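Restriction endonuclease (Mycobacterium sp., PDB 4F0Q) cleaves DNA in a cytosine-modification-dependent manner, working as a tetramer of identical subunits that each carry a PD-(D/E)XK-family nuclease domain. Local coordinates at residues A[28-33]-A[40-45]; A[80-85]-A[152-157]; A[284-289]-A[412-417]. One frame throughout, in Å; residues are numbered along the deposited sequence.

Contact 1: residues A[28-33]-A[40-45]; sequences ELRYAQ and VELDGF
The packed part of this contact lies between strand 28-30 and the tight turn 42-45. The aliphatic part of Arg30 fills it. Arg30 CB touches the backbone O of Leu42 at 3.3 Å, and Arg30 CG packs on Leu42 CG at 3.8 Å. Arg30 CG stands anti to its backbone N (chi1 174°), and the bend at chi2 turns the chain toward Asp43. Phe45 lies alongside Glu28, pointing the same way. Its ring meets the Glu28 backbone O edge-on, with CD2 3.2 Å from that oxygen. Glu28 OE1 sits 3.2 Å from Phe45 CE2, with the carboxylate plane 58° from the ring. His175 meets the Phe45 ring edge-to-face.

The looser part is polar. Arg30 NE donates to Asp43 OD2 at 3.0 Å in a nearly straight bond (165°), a salt bridge that uses the anti lone pair of OD2. The two flat groups are almost coplanar. Arg30 NH1 is held separately by Gly174 O.

At the sparse apolar end, Ala32 CB only grazes Leu42 CD2 at 4.4 Å. Phe45 N bonds back to Leu42 O at 3.0 Å. This closes a type I' beta turn, a tight two-residue hairpin turn at the edge of the large mixed sheet.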
ATOM      1  N   GLU A  28      22.215  32.181   0.335  1.00 14.52           N
ATOM      2  CA  GLU A  28      22.272  32.937   1.578  1.00 17.81           C
ATOM      3  C   GLU A  28      22.330  34.433   1.299  1.00 17.58           C
ATOM      4  O   GLU A  28      23.317  34.941   0.766  1.00 17.40           O
ATOM      5  CB  GLU A  28      23.477  32.497   2.413  1.00 20.37           C
ATOM      6  CG  GLU A  28      23.397  31.052   2.878  1.00 24.70           C
ATOM      7  CD  GLU A  28      24.669  30.580   3.551  1.00 25.91           C
ATOM      8  OE1 GLU A  28      25.743  31.146   3.261  1.00 25.27           O
ATOM      9  OE2 GLU A  28      24.593  29.640   4.373  1.00 27.66           O
ATOM     10  N   LEU A  29      21.262  35.131   1.664  1.00 17.31           N
ATOM     11  CA  LEU A  29      21.130  36.550   1.369  1.00 15.54           C
ATOM     12  C   LEU A  29      21.222  37.388   2.637  1.00 21.50           C
ATOM     13  O   LEU A  29      20.731  36.989   3.693  1.00 20.51           O
ATOM     14  CB  LEU A  29      19.797  36.813   0.669  1.00 15.42           C
ATOM     15  CG  LEU A  29      19.454  35.885  -0.498  1.00 14.82           C
ATOM     16  CD1 LEU A  29      18.044  36.150  -0.999  1.00 13.35           C
ATOM     17  CD2 LEU A  29      20.464  36.034  -1.625  1.00 13.58           C
ATOM     18  N   ARG A  30      21.855  38.550   2.527  1.00 20.94           N
ATOM     19  CA  ARG A  30      21.936  39.488   3.638  1.00 20.59           C
ATOM     20  C   ARG A  30      20.676  40.342   3.681  1.00 19.44           C
ATOM     21  O   ARG A  30      20.335  41.000   2.698  1.00 20.26           O
ATOM     22  CB  ARG A  30      23.166  40.384   3.486  1.00 21.61           C
ATOM     23  CG  ARG A  30      23.270  41.494   4.518  1.00 21.41           C
ATOM     24  CD  ARG A  30      23.607  40.952   5.897  1.00 22.40           C
ATOM     25  NE  ARG A  30      23.818  42.026   6.864  1.00 21.24           N
ATOM     26  CZ  ARG A  30      22.875  42.507   7.667  1.00 24.37           C
ATOM     27  NH1 ARG A  30      21.649  42.008   7.628  1.00 22.88           N
ATOM     28  NH2 ARG A  30      23.159  43.489   8.511  1.00 30.12           N
ATOM     29  N   TYR A  31      19.980  40.327   4.813  1.00 19.96           N
ATOM     30  CA  TYR A  31      18.772  41.133   4.957  1.00 21.66           C
ATOM     31  C   TYR A  31      18.912  42.223   6.013  1.00 22.18           C
ATOM     32  O   TYR A  31      19.066  41.939   7.200  1.00 25.12           O
ATOM     33  CB  TYR A  31      17.552  40.264   5.273  1.00 23.45           C
ATOM     34  CG  TYR A  31      16.271  41.064   5.373  1.00 19.96           C
ATOM     35  CD1 TYR A  31      15.607  41.487   4.231  1.00 17.99           C
ATOM     36  CD2 TYR A  31      15.734  41.406   6.608  1.00 24.27           C
ATOM     37  CE1 TYR A  31      14.442  42.224   4.312  1.00 17.82           C
ATOM     38  CE2 TYR A  31      14.566  42.143   6.700  1.00 23.41           C
ATOM     39  CZ  TYR A  31      13.924  42.549   5.547  1.00 23.70           C
ATOM     40  OH  TYR A  31      12.762  43.282   5.627  1.00 23.69           O
ATOM     41  N   ALA A  32      18.850  43.472   5.566  1.00 27.62           N
ATOM     42  CA  ALA A  32      18.830  44.614   6.469  1.00 32.93           C
ATOM     43  C   ALA A  32      17.647  45.508   6.121  1.00 31.18           C
ATOM     44  O   ALA A  32      17.469  45.893   4.967  1.00 30.11           O
ATOM     45  CB  ALA A  32      20.135  45.388   6.380  1.00 29.91           C
ATOM     46  N   GLN A  33      16.836  45.832   7.124  1.00 38.50           N
ATOM     47  CA  GLN A  33      15.624  46.621   6.913  1.00 38.05           C
ATOM     48  C   GLN A  33      15.928  48.036   6.426  1.00 37.16           C
ATOM     49  O   GLN A  33      15.058  48.708   5.868  1.00 38.70           O
ATOM     50  CB  GLN A  33      14.788  46.676   8.195  1.00 38.34           C
ATOM     51  N   VAL A  40      24.855  45.292  -5.042  1.00 30.99           N
ATOM     52  CA  VAL A  40      24.500  43.921  -5.389  1.00 25.98           C
ATOM     53  C   VAL A  40      24.976  42.944  -4.320  1.00 27.67           C
ATOM     54  O   VAL A  40      24.622  41.764  -4.342  1.00 30.63           O
ATOM     55  CB  VAL A  40      25.109  43.514  -6.743  1.00 28.66           C
ATOM     56  CG1 VAL A  40      24.765  44.544  -7.806  1.00 29.09           C
ATOM     57  CG2 VAL A  40      26.617  43.360  -6.622  1.00 31.62           C
ATOM     58  N   GLU A  41      25.779  43.441  -3.386  1.00 26.30           N
ATOM     59  CA  GLU A  41      26.342  42.609  -2.332  1.00 28.92           C
ATOM     60  C   GLU A  41      26.445  43.404  -1.034  1.00 28.83           C
ATOM     61  O   GLU A  41      26.703  44.607  -1.053  1.00 26.40           O
ATOM     62  CB  GLU A  41      27.716  42.082  -2.754  1.00 28.00           C
ATOM     63  CG  GLU A  41      28.312  41.040  -1.823  1.00 31.40           C
ATOM     64  CD  GLU A  41      29.589  40.430  -2.371  1.00 31.63           C
ATOM     65  OE1 GLU A  41      29.900  40.665  -3.558  1.00 39.75           O
ATOM     66  OE2 GLU A  41      30.283  39.718  -1.616  1.00 33.39           O
ATOM     67  N   LEU A  42      26.234  42.730   0.092  1.00 28.16           N
ATOM     68  CA  LEU A  42      26.262  43.392   1.392  1.00 26.59           C
ATOM     69  C   LEU A  42      26.756  42.453   2.489  1.00 28.23           C
ATOM     70  O   LEU A  42      26.198  41.373   2.690  1.00 29.43           O
ATOM     71  CB  LEU A  42      24.874  43.932   1.743  1.00 26.13           C
ATOM     72  CG  LEU A  42      24.749  44.714   3.051  1.00 25.33           C
ATOM     73  CD1 LEU A  42      25.687  45.911   3.048  1.00 35.72           C
ATOM     74  CD2 LEU A  42      23.311  45.155   3.273  1.00 24.00           C
ATOM     75  N   ASP A  43      27.803  42.877   3.193  1.00 30.69           N
ATOM     76  CA  ASP A  43      28.407  42.092   4.270  1.00 27.95           C
ATOM     77  C   ASP A  43      28.825  40.691   3.825  1.00 25.34           C
ATOM     78  O   ASP A  43      28.637  39.716   4.552  1.00 26.01           O
ATOM     79  CB  ASP A  43      27.476  42.012   5.485  1.00 27.91           C
ATOM     80  CG  ASP A  43      27.392  43.323   6.242  1.00 30.24           C
ATOM     81  OD1 ASP A  43      28.394  44.069   6.252  1.00 35.61           O
ATOM     82  OD2 ASP A  43      26.326  43.608   6.828  1.00 30.76           O
ATOM     83  N   GLY A  44      29.391  40.602   2.625  1.00 24.03           N
ATOM     84  CA  GLY A  44      29.890  39.342   2.106  1.00 22.91           C
ATOM     85  C   GLY A  44      28.821  38.490   1.449  1.00 23.12           C
ATOM     86  O   GLY A  44      29.107  37.404   0.943  1.00 25.89           O
ATOM     87  N   PHE A  45      27.587  38.981   1.456  1.00 25.79           N
ATOM     88  CA  PHE A  45      26.470  38.247   0.873  1.00 23.28           C
ATOM     89  C   PHE A  45      25.643  39.128  -0.054  1.00 23.04           C
ATOM     90  O   PHE A  45      25.727  40.354   0.001  1.00 26.92           O
ATOM     91  CB  PHE A  45      25.582  37.658   1.972  1.00 19.84           C
ATOM     92  CG  PHE A  45      26.242  36.566   2.765  1.00 22.93           C
ATOM     93  CD1 PHE A  45      27.047  36.867   3.852  1.00 26.12           C
ATOM     94  CD2 PHE A  45      26.059  35.238   2.423  1.00 19.82           C
ATOM     95  CE1 PHE A  45      27.657  35.864   4.581  1.00 21.86           C
ATOM     96  CE2 PHE A  45      26.665  34.230   3.149  1.00 19.83           C
ATOM     97  CZ  PHE A  45      27.465  34.545   4.229  1.00 19.28           C
TER

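Contact 2: residues A[80-85]-A[152-157]; sequences SRRALI and LAPPLF
A parallel beta bridge between Ile85 and Leu156 marks where two chain segments enter the large mixed sheet of the N-terminal half. Ile85 N donates to Pro155 O at 3.0 Å, almost straight (178°) and in the carbonyl plane. The return bond, Phe157 N to Ile85 O, is weak because it is bent (129°), though only 3.1 Å long. The same Ile85 O takes a CA-H contact from Leu156 and a hydrogen bond from a water, which also donates weakly to Phe157 O.

Just before the bridge, residues 82-84 and 153-155 are loop, and Pro154 and Pro155 pack against the facing backbone. Pro154 CB presses on Arg82 O at 3.3 Å, and its CB and CG lie obliquely across Arg82 CB. Pro155 CD meets Ala83 O at 3.3 Å. Leu84 CG takes the crowded position between backbone N and carbonyl carbon (chi1 82°). Its CD1 comes over one face of the Phe157 ring, 4.1 Å from CD1 of that ring. Ile85 and Leu156 share one face of the sheet, where Leu156 CD1 reaches Ile85 CB. At the far end a second water joins Arg82 N to Leu152 O, and Leu152 CD2 touches Arg81 CB at 3.9 Å.

Arg227 of helix 222-227 bonds to Arg82 O, Ala83 O and Leu152 O, so it joins both segments. That helix also packs on Leu84 and Phe157, while helix 130-142 packs on Ile85 and Leu152. Strand 175-193 flanks Leu156.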
ATOM      1  N   SER A  80      -6.140  44.382 -12.080  1.00 32.01           N
ATOM      2  CA  SER A  80      -5.269  44.523 -10.922  1.00 31.90           C
ATOM      3  C   SER A  80      -4.788  43.150 -10.463  1.00 28.13           C
ATOM      4  O   SER A  80      -5.482  42.150 -10.652  1.00 30.01           O
ATOM      5  CB  SER A  80      -6.008  45.236  -9.789  1.00 33.59           C
ATOM      6  OG  SER A  80      -5.137  45.510  -8.705  1.00 37.35           O
ATOM      7  N   ARG A  81      -3.603  43.100  -9.865  1.00 29.21           N
ATOM      8  CA  ARG A  81      -3.020  41.826  -9.458  1.00 24.86           C
ATOM      9  C   ARG A  81      -2.016  41.964  -8.313  1.00 19.99           C
ATOM     10  O   ARG A  81      -1.321  42.973  -8.196  1.00 17.16           O
ATOM     11  CB  ARG A  81      -2.338  41.148 -10.650  1.00 19.81           C
ATOM     12  CG  ARG A  81      -1.085  41.867 -11.131  1.00 19.10           C
ATOM     13  CD  ARG A  81      -0.369  41.088 -12.218  1.00 17.59           C
ATOM     14  NE  ARG A  81       0.865  41.749 -12.633  1.00 19.49           N
ATOM     15  CZ  ARG A  81       0.930  42.688 -13.571  1.00 20.29           C
ATOM     16  NH1 ARG A  81      -0.172  43.080 -14.197  1.00 20.71           N
ATOM     17  NH2 ARG A  81       2.096  43.236 -13.885  1.00 19.60           N
ATOM     18  N   ARG A  82      -1.949  40.935  -7.476  1.00 21.92           N
ATOM     19  CA  ARG A  82      -0.939  40.862  -6.429  1.00 21.98           C
ATOM     20  C   ARG A  82       0.324  40.228  -7.007  1.00 18.52           C
ATOM     21  O   ARG A  82       0.295  39.095  -7.489  1.00 15.11           O
ATOM     22  CB  ARG A  82      -1.452  40.038  -5.247  1.00 22.53           C
ATOM     23  CG  ARG A  82      -0.623  40.178  -3.981  1.00 22.23           C
ATOM     24  CD  ARG A  82      -0.922  41.485  -3.263  1.00 29.01           C
ATOM     25  NE  ARG A  82      -2.326  41.582  -2.872  1.00 27.48           N
ATOM     26  CZ  ARG A  82      -2.826  42.550  -2.111  1.00 30.20           C
ATOM     27  NH1 ARG A  82      -2.034  43.509  -1.652  1.00 36.42           N
ATOM     28  NH2 ARG A  82      -4.117  42.558  -1.806  1.00 27.42           N
ATOM     29  N   ALA A  83       1.428  40.968  -6.963  1.00 22.09           N
ATOM     30  CA  ALA A  83       2.682  40.530  -7.570  1.00 14.04           C
ATOM     31  C   ALA A  83       3.211  39.230  -6.970  1.00 14.50           C
ATOM     32  O   ALA A  83       3.487  38.272  -7.693  1.00 14.55           O
ATOM     33  CB  ALA A  83       3.730  41.627  -7.462  1.00 16.17           C
ATOM     34  N   LEU A  84       3.352  39.202  -5.650  1.00 16.03           N
ATOM     35  CA  LEU A  84       3.866  38.022  -4.964  1.00 14.68           C
ATOM     36  C   LEU A  84       3.589  38.088  -3.469  1.00 15.27           C
ATOM     37  O   LEU A  84       3.168  39.121  -2.948  1.00 19.72           O
ATOM     38  CB  LEU A  84       5.373  37.870  -5.195  1.00 15.98           C
ATOM     39  CG  LEU A  84       6.326  38.686  -4.312  1.00 17.58           C
ATOM     40  CD1 LEU A  84       7.757  38.206  -4.500  1.00 18.67           C
ATOM     41  CD2 LEU A  84       6.228  40.178  -4.597  1.00 21.95           C
ATOM     42  N   ILE A  85       3.827  36.974  -2.787  1.00 18.68           N
ATOM     43  CA  ILE A  85       3.782  36.936  -1.333  1.00 15.87           C
ATOM     44  C   ILE A  85       5.117  36.438  -0.791  1.00 16.76           C
ATOM     45  O   ILE A  85       5.521  35.304  -1.052  1.00 22.06           O
ATOM     46  CB  ILE A  85       2.640  36.048  -0.812  1.00 16.21           C
ATOM     47  CG1 ILE A  85       1.284  36.672  -1.152  1.00 16.81           C
ATOM     48  CG2 ILE A  85       2.762  35.853   0.691  1.00 17.63           C
ATOM     49  CD1 ILE A  85       0.107  35.894  -0.617  1.00 13.31           C
ATOM     50  N   LEU A 152      -3.212  35.413 -12.327  1.00 20.94           N
ATOM     51  CA  LEU A 152      -3.200  36.470 -11.322  1.00 15.20           C
ATOM     52  C   LEU A 152      -2.612  36.001  -9.995  1.00 14.44           C
ATOM     53  O   LEU A 152      -2.235  36.820  -9.158  1.00 16.94           O
ATOM     54  CB  LEU A 152      -4.619  36.990 -11.091  1.00 18.34           C
ATOM     55  CG  LEU A 152      -5.338  37.568 -12.308  1.00 18.41           C
ATOM     56  CD1 LEU A 152      -6.783  37.894 -11.965  1.00 19.44           C
ATOM     57  CD2 LEU A 152      -4.612  38.804 -12.806  1.00 22.71           C
ATOM     58  N   ALA A 153      -2.543  34.686  -9.811  1.00 12.55           N
ATOM     59  CA  ALA A 153      -2.076  34.099  -8.556  1.00 11.73           C
ATOM     60  C   ALA A 153      -0.652  34.517  -8.203  1.00 14.32           C
ATOM     61  O   ALA A 153       0.281  34.272  -8.968  1.00 15.33           O
ATOM     62  CB  ALA A 153      -2.184  32.582  -8.610  1.00 13.81           C
ATOM     63  N   PRO A 154      -0.485  35.152  -7.033  1.00 15.42           N
ATOM     64  CA  PRO A 154       0.826  35.599  -6.553  1.00 13.18           C
ATOM     65  C   PRO A 154       1.684  34.440  -6.052  1.00 13.77           C
ATOM     66  O   PRO A 154       1.273  33.721  -5.142  1.00 18.98           O
ATOM     67  CB  PRO A 154       0.471  36.535  -5.395  1.00 12.55           C
ATOM     68  CG  PRO A 154      -0.846  36.044  -4.906  1.00 14.44           C
ATOM     69  CD  PRO A 154      -1.574  35.532  -6.115  1.00 13.15           C
ATOM     70  N   PRO A 155       2.871  34.258  -6.650  1.00 14.32           N
ATOM     71  CA  PRO A 155       3.819  33.216  -6.240  1.00 17.16           C
ATOM     72  C   PRO A 155       4.246  33.377  -4.787  1.00 13.36           C
ATOM     73  O   PRO A 155       4.452  34.499  -4.329  1.00 15.25           O
ATOM     74  CB  PRO A 155       5.016  33.452  -7.165  1.00 15.21           C
ATOM     75  CG  PRO A 155       4.447  34.143  -8.353  1.00 16.82           C
ATOM     76  CD  PRO A 155       3.348  35.009  -7.822  1.00 15.27           C
ATOM     77  N   LEU A 156       4.374  32.264  -4.072  1.00 17.12           N
ATOM     78  CA  LEU A 156       4.831  32.302  -2.687  1.00 18.91           C
ATOM     79  C   LEU A 156       6.330  32.044  -2.586  1.00 16.05           C
ATOM     80  O   LEU A 156       6.774  30.896  -2.530  1.00 16.97           O
ATOM     81  CB  LEU A 156       4.055  31.302  -1.822  1.00 20.27           C
ATOM     82  CG  LEU A 156       2.819  31.834  -1.090  1.00 15.13           C
ATOM     83  CD1 LEU A 156       1.744  32.295  -2.067  1.00 13.56           C
ATOM     84  CD2 LEU A 156       2.268  30.785  -0.137  1.00 14.47           C
ATOM     85  N   PHE A 157       7.103  33.125  -2.568  1.00 17.33           N
ATOM     86  CA  PHE A 157       8.550  33.040  -2.423  1.00 17.70           C
ATOM     87  C   PHE A 157       8.922  32.792  -0.970  1.00 16.52           C
ATOM     88  O   PHE A 157       8.739  33.658  -0.114  1.00 17.31           O
ATOM     89  CB  PHE A 157       9.217  34.321  -2.930  1.00 13.64           C
ATOM     90  CG  PHE A 157       9.415  34.353  -4.417  1.00 17.43           C
ATOM     91  CD1 PHE A 157       8.334  34.249  -5.276  1.00 17.33           C
ATOM     92  CD2 PHE A 157      10.682  34.494  -4.956  1.00 21.75           C
ATOM     93  CE1 PHE A 157       8.515  34.276  -6.645  1.00 21.52           C
ATOM     94  CE2 PHE A 157      10.869  34.527  -6.325  1.00 21.84           C
ATOM     95  CZ  PHE A 157       9.785  34.418  -7.170  1.00 24.05           C
TER
HETATM   96  O   HOH W   1      -3.563  38.705  -7.525  1.00 20.81           O
HETATM   97  O   HOH W   2       6.130  33.012   0.261  1.00 28.84           O

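Contact 3: residues A[284-289]-A[412-417]; sequences ATLQTL and GTLAAT
Leu414 leaves helix 411-425 toward helix 281-292. Its CB carries CG anti to the backbone N (chi1 171°), beside the carbonyl carbon. CG then meets Leu289 CD1 at 4.0 Å. One branch, CD2, touches the same Leu289 methyl at 4.1 Å and also reaches Leu286 CD1 at 4.2 Å. CD2 therefore touches two leucines of the facing helix, about one turn apart.

Leu289 and Leu414 approach tip to tip. In Leu289, CG is anti to the carbonyl carbon (chi1 -69°), and the extended second torsion sends CD1 across to its partner. Leu286 takes a different course. Its CG is anti to its backbone N, which brings CD1 round to Leu414.

The helix backbones come nearest at Leu286 and Ala415, whose CA atoms are 5.3 Å apart. The small side chain of Ala415 permits this approach. Its CB rests on Leu286 CB at 4.1 Å. Thr285 joins through its methyl alone, with CG2 4.1 Å from Ala415 O. Its hydroxyl turns back to bond Ala281 O in its own helix. No hydrogen bond crosses between the segments, so the contact is wholly van der Waals. The axes cross nearly at right angles (97°), which keeps the patch small.

Helix 411-425 is part of the PD-(D/E)XK-type nuclease domain, and the Leu414 side chain lies about 12 Å from the bound magnesium. The helix follows strand 406-409, an outermost strand of the five-stranded nuclease sheet. Helix 297-314 borders it through Val307, which touches both Leu414 and Thr417. Pro361 and Gln275 lie against Leu286, and Thr388 against Leu414. Further along, Val418 and Arg419 extend the contact with helix 281-292. Thr413 packs on Lys345 of a second subunit.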
ATOM      1  N   ALA A 284      13.778  15.620  25.959  1.00 25.38           N
ATOM      2  CA  ALA A 284      13.273  15.359  27.301  1.00 27.80           C
ATOM      3  C   ALA A 284      12.003  14.521  27.234  1.00 25.26           C
ATOM      4  O   ALA A 284      11.803  13.609  28.041  1.00 31.61           O
ATOM      5  CB  ALA A 284      13.008  16.667  28.028  1.00 30.28           C
ATOM      6  N   THR A 285      11.150  14.838  26.262  1.00 25.29           N
ATOM      7  CA  THR A 285       9.927  14.078  26.033  1.00 22.61           C
ATOM      8  C   THR A 285      10.247  12.618  25.743  1.00 23.18           C
ATOM      9  O   THR A 285       9.639  11.713  26.314  1.00 23.23           O
ATOM     10  CB  THR A 285       9.114  14.659  24.861  1.00 24.71           C
ATOM     11  OG1 THR A 285       8.685  15.987  25.187  1.00 28.68           O
ATOM     12  CG2 THR A 285       7.895  13.797  24.577  1.00 21.06           C
ATOM     13  N   LEU A 286      11.217  12.398  24.861  1.00 25.03           N
ATOM     14  CA  LEU A 286      11.634  11.049  24.496  1.00 24.26           C
ATOM     15  C   LEU A 286      12.221  10.300  25.687  1.00 21.84           C
ATOM     16  O   LEU A 286      11.980   9.105  25.857  1.00 21.73           O
ATOM     17  CB  LEU A 286      12.649  11.092  23.354  1.00 20.84           C
ATOM     18  CG  LEU A 286      13.117   9.729  22.846  1.00 20.47           C
ATOM     19  CD1 LEU A 286      11.939   8.919  22.323  1.00 17.13           C
ATOM     20  CD2 LEU A 286      14.176   9.900  21.773  1.00 18.50           C
ATOM     21  N   GLN A 287      12.996  11.004  26.506  1.00 24.24           N
ATOM     22  CA  GLN A 287      13.563  10.406  27.710  1.00 25.21           C
ATOM     23  C   GLN A 287      12.456   9.971  28.663  1.00 26.85           C
ATOM     24  O   GLN A 287      12.508   8.879  29.235  1.00 28.72           O
ATOM     25  CB  GLN A 287      14.517  11.380  28.402  1.00 27.00           C
ATOM     26  CG  GLN A 287      15.798  11.630  27.627  1.00 25.02           C
ATOM     27  CD  GLN A 287      16.556  10.350  27.336  1.00 20.54           C
ATOM     28  OE1 GLN A 287      16.983  10.110  26.206  1.00 24.29           O
ATOM     29  NE2 GLN A 287      16.728   9.519  28.356  1.00 23.20           N
ATOM     30  N   THR A 288      11.452  10.829  28.820  1.00 28.48           N
ATOM     31  CA  THR A 288      10.292  10.504  29.638  1.00 25.07           C
ATOM     32  C   THR A 288       9.586   9.265  29.095  1.00 22.90           C
ATOM     33  O   THR A 288       9.219   8.366  29.852  1.00 24.35           O
ATOM     34  CB  THR A 288       9.293  11.675  29.688  1.00 21.83           C
ATOM     35  OG1 THR A 288       9.955  12.852  30.168  1.00 23.71           O
ATOM     36  CG2 THR A 288       8.130  11.346  30.608  1.00 16.43           C
ATOM     37  N   LEU A 289       9.412   9.219  27.776  1.00 22.23           N
ATOM     38  CA  LEU A 289       8.746   8.096  27.123  1.00 22.16           C
ATOM     39  C   LEU A 289       9.499   6.784  27.321  1.00 20.58           C
ATOM     40  O   LEU A 289       8.887   5.739  27.537  1.00 20.90           O
ATOM     41  CB  LEU A 289       8.556   8.372  25.628  1.00 22.04           C
ATOM     42  CG  LEU A 289       7.550   9.462  25.248  1.00 22.93           C
ATOM     43  CD1 LEU A 289       7.490   9.636  23.737  1.00 16.24           C
ATOM     44  CD2 LEU A 289       6.174   9.140  25.808  1.00 20.43           C
ATOM     45  N   GLY A 412      12.877  10.774  17.345  1.00 19.83           N
ATOM     46  CA  GLY A 412      12.513  12.150  17.058  1.00 16.05           C
ATOM     47  C   GLY A 412      11.079  12.285  16.588  1.00 14.82           C
ATOM     48  O   GLY A 412      10.324  13.123  17.087  1.00 20.40           O
ATOM     49  N   THR A 413      10.705  11.451  15.623  1.00 14.07           N
ATOM     50  CA  THR A 413       9.351  11.452  15.083  1.00 14.32           C
ATOM     51  C   THR A 413       8.338  11.101  16.166  1.00 14.79           C
ATOM     52  O   THR A 413       7.284  11.731  16.270  1.00 12.80           O
ATOM     53  CB  THR A 413       9.213  10.457  13.915  1.00 16.36           C
ATOM     54  OG1 THR A 413      10.212  10.735  12.928  1.00 20.18           O
ATOM     55  CG2 THR A 413       7.834  10.564  13.282  1.00 16.98           C
ATOM     56  N   LEU A 414       8.667  10.097  16.974  1.00 19.32           N
ATOM     57  CA  LEU A 414       7.810   9.680  18.078  1.00 14.16           C
ATOM     58  C   LEU A 414       7.612  10.806  19.086  1.00 14.39           C
ATOM     59  O   LEU A 414       6.492  11.071  19.514  1.00 15.29           O
ATOM     60  CB  LEU A 414       8.394   8.454  18.782  1.00 13.49           C
ATOM     61  CG  LEU A 414       7.717   8.042  20.092  1.00 13.76           C
ATOM     62  CD1 LEU A 414       6.296   7.559  19.843  1.00 15.15           C
ATOM     63  CD2 LEU A 414       8.531   6.978  20.810  1.00 15.13           C
ATOM     64  N   ALA A 415       8.705  11.464  19.459  1.00 13.61           N
ATOM     65  CA  ALA A 415       8.654  12.553  20.429  1.00 13.58           C
ATOM     66  C   ALA A 415       7.833  13.728  19.912  1.00 13.97           C
ATOM     67  O   ALA A 415       6.981  14.262  20.625  1.00 15.86           O
ATOM     68  CB  ALA A 415      10.059  13.005  20.790  1.00 17.59           C
ATOM     69  N   ALA A 416       8.094  14.125  18.669  1.00 17.22           N
ATOM     70  CA  ALA A 416       7.373  15.232  18.049  1.00 19.20           C
ATOM     71  C   ALA A 416       5.878  14.936  17.944  1.00 15.21           C
ATOM     72  O   ALA A 416       5.038  15.773  18.294  1.00 20.29           O
ATOM     73  CB  ALA A 416       7.952  15.538  16.674  1.00 16.63           C
ATOM     74  N   THR A 417       5.559  13.737  17.467  1.00 13.74           N
ATOM     75  CA  THR A 417       4.173  13.315  17.303  1.00 15.65           C
ATOM     76  C   THR A 417       3.447  13.282  18.641  1.00 15.18           C
ATOM     77  O   THR A 417       2.341  13.799  18.765  1.00 19.19           O
ATOM     78  CB  THR A 417       4.078  11.923  16.649  1.00 17.54           C
ATOM     79  OG1 THR A 417       4.815  11.917  15.420  1.00 16.10           O
ATOM     80  CG2 THR A 417       2.627  11.562  16.371  1.00 14.78           C
TER

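The three contacts follow one another along the chain, and none nests in or crosses another. Contact 1 comes first and closes a short loop of six residues near the N terminus. Contact 2 closes a loop of 66 residues, which includes helix 130-142. Both reach the same large mixed sheet, although their nearest atoms are about 9 Å apart. Contact 3 closes the longest loop, 122 residues that hold all five strands of the nuclease sheet and the magnesium site of Asp334, Gln355 and Ala356. Contacts 1 and 2 join chain segments to the large mixed sheet of the N-terminal half; contact 3 joins helix 281-292 to helix 411-425 beside the nuclease sheet.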